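Local coordinates for protein Ent-copalyl diphosphate synthase (Streptomyces platensis, PDB 5BP8) that is a mainly helical protein of the terpene cyclase type, with a domain related to the C-terminal domain of squalene-hopene cyclase, at residues A265-S270 and I507-L512. Residues are numbered along the deposited sequence; the frame is centred on the assembly and turned at random. Where two conformers were deposited one is given.
Sequences AWVLNS and IRAARL. With SO4 (sulfate ion), chain C.
Val267 and Ser270 on helical segment 265-270 meet Ala509 on 507-512; the two segments run almost exactly parallel, with 3° between their N-to-C directions and axes 8.8 Å apart at closest approach. The backbones come near at two places, Val267 beside Ala509 and Ser270 beside Ala510, the first with CA atoms 5.5 Å apart. Such proximity suits small residues. The methyl of Ala509 points toward the other helix and settles between Val267 and Ser270, about one turn apart: Ala509 CB lies 4.0 Å from Val267 CA and 3.9 Å from Ser270 CB. With Val267 CG1 anti to the backbone N (chi1 170°), CG2 lies anti to the carbonyl carbon and meets Ala509 CB at 4.1 Å. Ser270 meets the opposite helix through its methylene, with CB 3.8 Å from Ala509 O. Its hydroxyl lies back along its own helix, OG being 3.1 Å from Trp266 O, where a hydrogen bond is possible though not settled; serine thus supplies a small surface while keeping its polar atom near a backbone carbonyl. Away from this packing, the extended side chain of Arg511 offers its guanidinium edge to a sulfate ion, probably from the crystallisation liquor and also bound by Arg8. Helix 7-20 adjoins the pair, placing Leu15 on Ala509 and Leu16 on Leu268. Helix 260-274 also packs on 307-319, through Trp266 and Asn269, and helix 504-518 on 449-461, through Ile507 and Ala510, consistent with an alpha/alpha barrel whose last inner helix, 504-518, lies against the first, 260-274, and closes the parallel inner ring.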
ATOM      1  N   ALA A 265       1.405 -14.061  -3.101  1.00 19.34           N
ATOM      2  CA  ALA A 265       2.156 -14.005  -4.366  1.00 20.75           C
ATOM      3  C   ALA A 265       3.523 -13.349  -4.209  1.00 21.97           C
ATOM      4  O   ALA A 265       4.530 -13.825  -4.747  1.00 21.40           O
ATOM      5  CB  ALA A 265       1.354 -13.263  -5.408  1.00 20.85           C
ATOM      6  N   TRP A 266       3.559 -12.234  -3.483  1.00 22.12           N
ATOM      7  CA  TRP A 266       4.817 -11.516  -3.307  1.00 23.15           C
ATOM      8  C   TRP A 266       5.820 -12.343  -2.479  1.00 22.99           C
ATOM      9  O   TRP A 266       7.002 -12.417  -2.825  1.00 22.60           O
ATOM     10  CB  TRP A 266       4.599 -10.107  -2.718  1.00 23.66           C
ATOM     11  CG  TRP A 266       4.466  -8.949  -3.783  1.00 24.83           C
ATOM     12  CD1 TRP A 266       5.374  -7.946  -4.006  1.00 25.09           C
ATOM     13  CD2 TRP A 266       3.383  -8.719  -4.738  1.00 25.48           C
ATOM     14  NE1 TRP A 266       4.928  -7.102  -4.998  1.00 25.13           N
ATOM     15  CE2 TRP A 266       3.716  -7.542  -5.470  1.00 26.02           C
ATOM     16  CE3 TRP A 266       2.193  -9.401  -5.055  1.00 24.20           C
ATOM     17  CZ2 TRP A 266       2.873  -7.002  -6.486  1.00 25.81           C
ATOM     18  CZ3 TRP A 266       1.318  -8.828  -6.053  1.00 25.93           C
ATOM     19  CH2 TRP A 266       1.678  -7.660  -6.756  1.00 25.43           C
ATOM     20  N   VAL A 267       5.344 -12.999  -1.429  1.00 22.90           N
ATOM     21  CA  VAL A 267       6.185 -13.879  -0.642  1.00 24.42           C
ATOM     22  C   VAL A 267       6.725 -15.018  -1.509  1.00 24.84           C
ATOM     23  O   VAL A 267       7.941 -15.282  -1.516  1.00 24.36           O
ATOM     24  CB  VAL A 267       5.455 -14.456   0.585  1.00 25.47           C
ATOM     25  CG1 VAL A 267       6.294 -15.550   1.225  1.00 27.97           C
ATOM     26  CG2 VAL A 267       5.171 -13.356   1.611  1.00 24.96           C
ATOM     27  N   LEU A 268       5.836 -15.690  -2.243  1.00 23.96           N
ATOM     28  CA  LEU A 268       6.282 -16.768  -3.119  1.00 25.08           C
ATOM     29  C   LEU A 268       7.263 -16.303  -4.199  1.00 24.44           C
ATOM     30  O   LEU A 268       8.271 -16.981  -4.463  1.00 25.45           O
ATOM     31  CB  LEU A 268       5.078 -17.456  -3.754  1.00 25.41           C
ATOM     32  CG  LEU A 268       4.262 -18.326  -2.811  1.00 26.62           C
ATOM     33  CD1 LEU A 268       2.955 -18.699  -3.472  1.00 26.83           C
ATOM     34  CD2 LEU A 268       5.084 -19.560  -2.435  1.00 28.10           C
ATOM     35  N   ASN A 269       7.018 -15.143  -4.810  1.00 23.76           N
ATOM     36  CA  ASN A 269       7.939 -14.642  -5.843  1.00 23.09           C
ATOM     37  C   ASN A 269       9.286 -14.209  -5.296  1.00 23.81           C
ATOM     38  O   ASN A 269      10.320 -14.428  -5.931  1.00 23.12           O
ATOM     39  CB  ASN A 269       7.315 -13.527  -6.697  1.00 22.75           C
ATOM     40  CG  ASN A 269       6.209 -14.051  -7.605  1.00 23.36           C
ATOM     41  OD1 ASN A 269       6.254 -15.198  -8.079  1.00 22.90           O
ATOM     42  ND2 ASN A 269       5.198 -13.221  -7.840  1.00 22.82           N
ATOM     43  N   SER A 270       9.295 -13.630  -4.105  1.00 23.17           N
ATOM     44  CA  SER A 270      10.551 -13.297  -3.454  1.00 24.20           C
ATOM     45  C   SER A 270      11.361 -14.559  -3.154  1.00 25.06           C
ATOM     46  O   SER A 270      12.562 -14.606  -3.435  1.00 26.34           O
ATOM     47  CB  SER A 270      10.290 -12.515  -2.166  1.00 24.35           C
ATOM     48  OG  SER A 270       9.852 -11.205  -2.488  1.00 23.77           O
ATOM     49  N   ILE A 507       7.813  -7.321   3.182  1.00 18.60           N
ATOM     50  CA  ILE A 507       9.136  -6.757   3.367  1.00 18.68           C
ATOM     51  C   ILE A 507      10.117  -7.810   3.929  1.00 19.08           C
ATOM     52  O   ILE A 507      11.246  -7.902   3.461  1.00 19.06           O
ATOM     53  CB  ILE A 507       9.070  -5.506   4.266  1.00 17.58           C
ATOM     54  CG1 ILE A 507       8.250  -4.406   3.581  1.00 17.74           C
ATOM     55  CG2 ILE A 507      10.469  -4.977   4.571  1.00 17.55           C
ATOM     56  CD1 ILE A 507       7.855  -3.271   4.531  1.00 17.82           C
ATOM     57  N   ARG A 508       9.667  -8.598   4.894  1.00 20.12           N
ATOM     58  CA  ARG A 508      10.488  -9.655   5.476  0.60 21.86           C
ATOM     59  C   ARG A 508      10.933 -10.631   4.386  1.00 22.03           C
ATOM     60  O   ARG A 508      12.077 -11.107   4.404  1.00 23.03           O
ATOM     61  CB  ARG A 508       9.762 -10.386   6.611  0.60 23.67           C
ATOM     62  CG  ARG A 508       9.528  -9.496   7.834  0.60 25.25           C
ATOM     63  CD  ARG A 508       8.918 -10.207   9.030  0.60 28.08           C
ATOM     64  NE  ARG A 508       9.955 -10.881   9.798  0.60 31.68           N
ATOM     65  CZ  ARG A 508       9.897 -11.183  11.099  0.60 33.54           C
ATOM     66  NH1 ARG A 508       8.841 -10.867  11.864  0.60 33.55           N
ATOM     67  NH2 ARG A 508      10.931 -11.809  11.647  0.60 35.97           N
ATOM     68  N   ALA A 509      10.044 -10.915   3.430  1.00 20.92           N
ATOM     69  CA  ALA A 509      10.385 -11.850   2.352  1.00 21.82           C
ATOM     70  C   ALA A 509      11.420 -11.250   1.416  1.00 21.82           C
ATOM     71  O   ALA A 509      12.330 -11.934   0.952  1.00 21.82           O
ATOM     72  CB  ALA A 509       9.142 -12.294   1.598  1.00 21.32           C
ATOM     73  N   ALA A 510      11.301  -9.952   1.154  1.00 21.45           N
ATOM     74  CA  ALA A 510      12.270  -9.250   0.365  1.00 20.86           C
ATOM     75  C   ALA A 510      13.652  -9.235   1.015  1.00 20.93           C
ATOM     76  O   ALA A 510      14.681  -9.406   0.334  1.00 21.63           O
ATOM     77  CB  ALA A 510      11.791  -7.828   0.073  1.00 20.98           C
ATOM     78  N   ARG A 511      13.673  -9.047   2.324  1.00 19.92           N
ATOM     79  CA  ARG A 511      14.912  -9.046   3.085  1.00 20.86           C
ATOM     80  C   ARG A 511      15.574 -10.431   3.000  1.00 21.81           C
ATOM     81  O   ARG A 511      16.769 -10.543   2.734  1.00 21.70           O
ATOM     82  CB  ARG A 511      14.677  -8.668   4.539  1.00 20.67           C
ATOM     83  CG  ARG A 511      15.918  -8.743   5.414  1.00 22.38           C
ATOM     84  CD  ARG A 511      15.602  -8.417   6.868  1.00 23.07           C
ATOM     85  NE  ARG A 511      16.802  -8.340   7.694  1.00 24.08           N
ATOM     86  CZ  ARG A 511      17.334  -9.350   8.395  1.00 26.80           C
ATOM     87  NH1 ARG A 511      16.797 -10.565   8.395  1.00 27.27           N
ATOM     88  NH2 ARG A 511      18.413  -9.131   9.126  1.00 28.28           N
ATOM     89  N   LEU A 512      14.770 -11.460   3.192  1.00 22.26           N
ATOM     90  CA  LEU A 512      15.297 -12.838   3.145  1.00 23.45           C
ATOM     91  C   LEU A 512      15.938 -13.139   1.784  1.00 24.02           C
ATOM     92  O   LEU A 512      17.068 -13.652   1.720  1.00 25.79           O
ATOM     93  CB  LEU A 512      14.209 -13.835   3.500  1.00 24.23           C
ATOM     94  CG  LEU A 512      14.593 -15.329   3.396  1.00 25.66           C
ATOM     95  CD1 LEU A 512      15.779 -15.649   4.277  1.00 26.60           C
ATOM     96  CD2 LEU A 512      13.422 -16.220   3.758  1.00 26.45           C
TER
HETATM   97  S   SO4 C 702      19.639 -12.379  10.672  0.80 45.19           S
HETATM   98  O1  SO4 C 702      20.876 -13.048  10.183  0.80 48.33           O
HETATM   99  O2  SO4 C 702      19.894 -10.929  10.717  0.80 43.61           O
HETATM  100  O3  SO4 C 702      19.299 -12.849  12.033  0.80 48.94           O
HETATM  101  O4  SO4 C 702      18.516 -12.701   9.760  0.80 44.35           O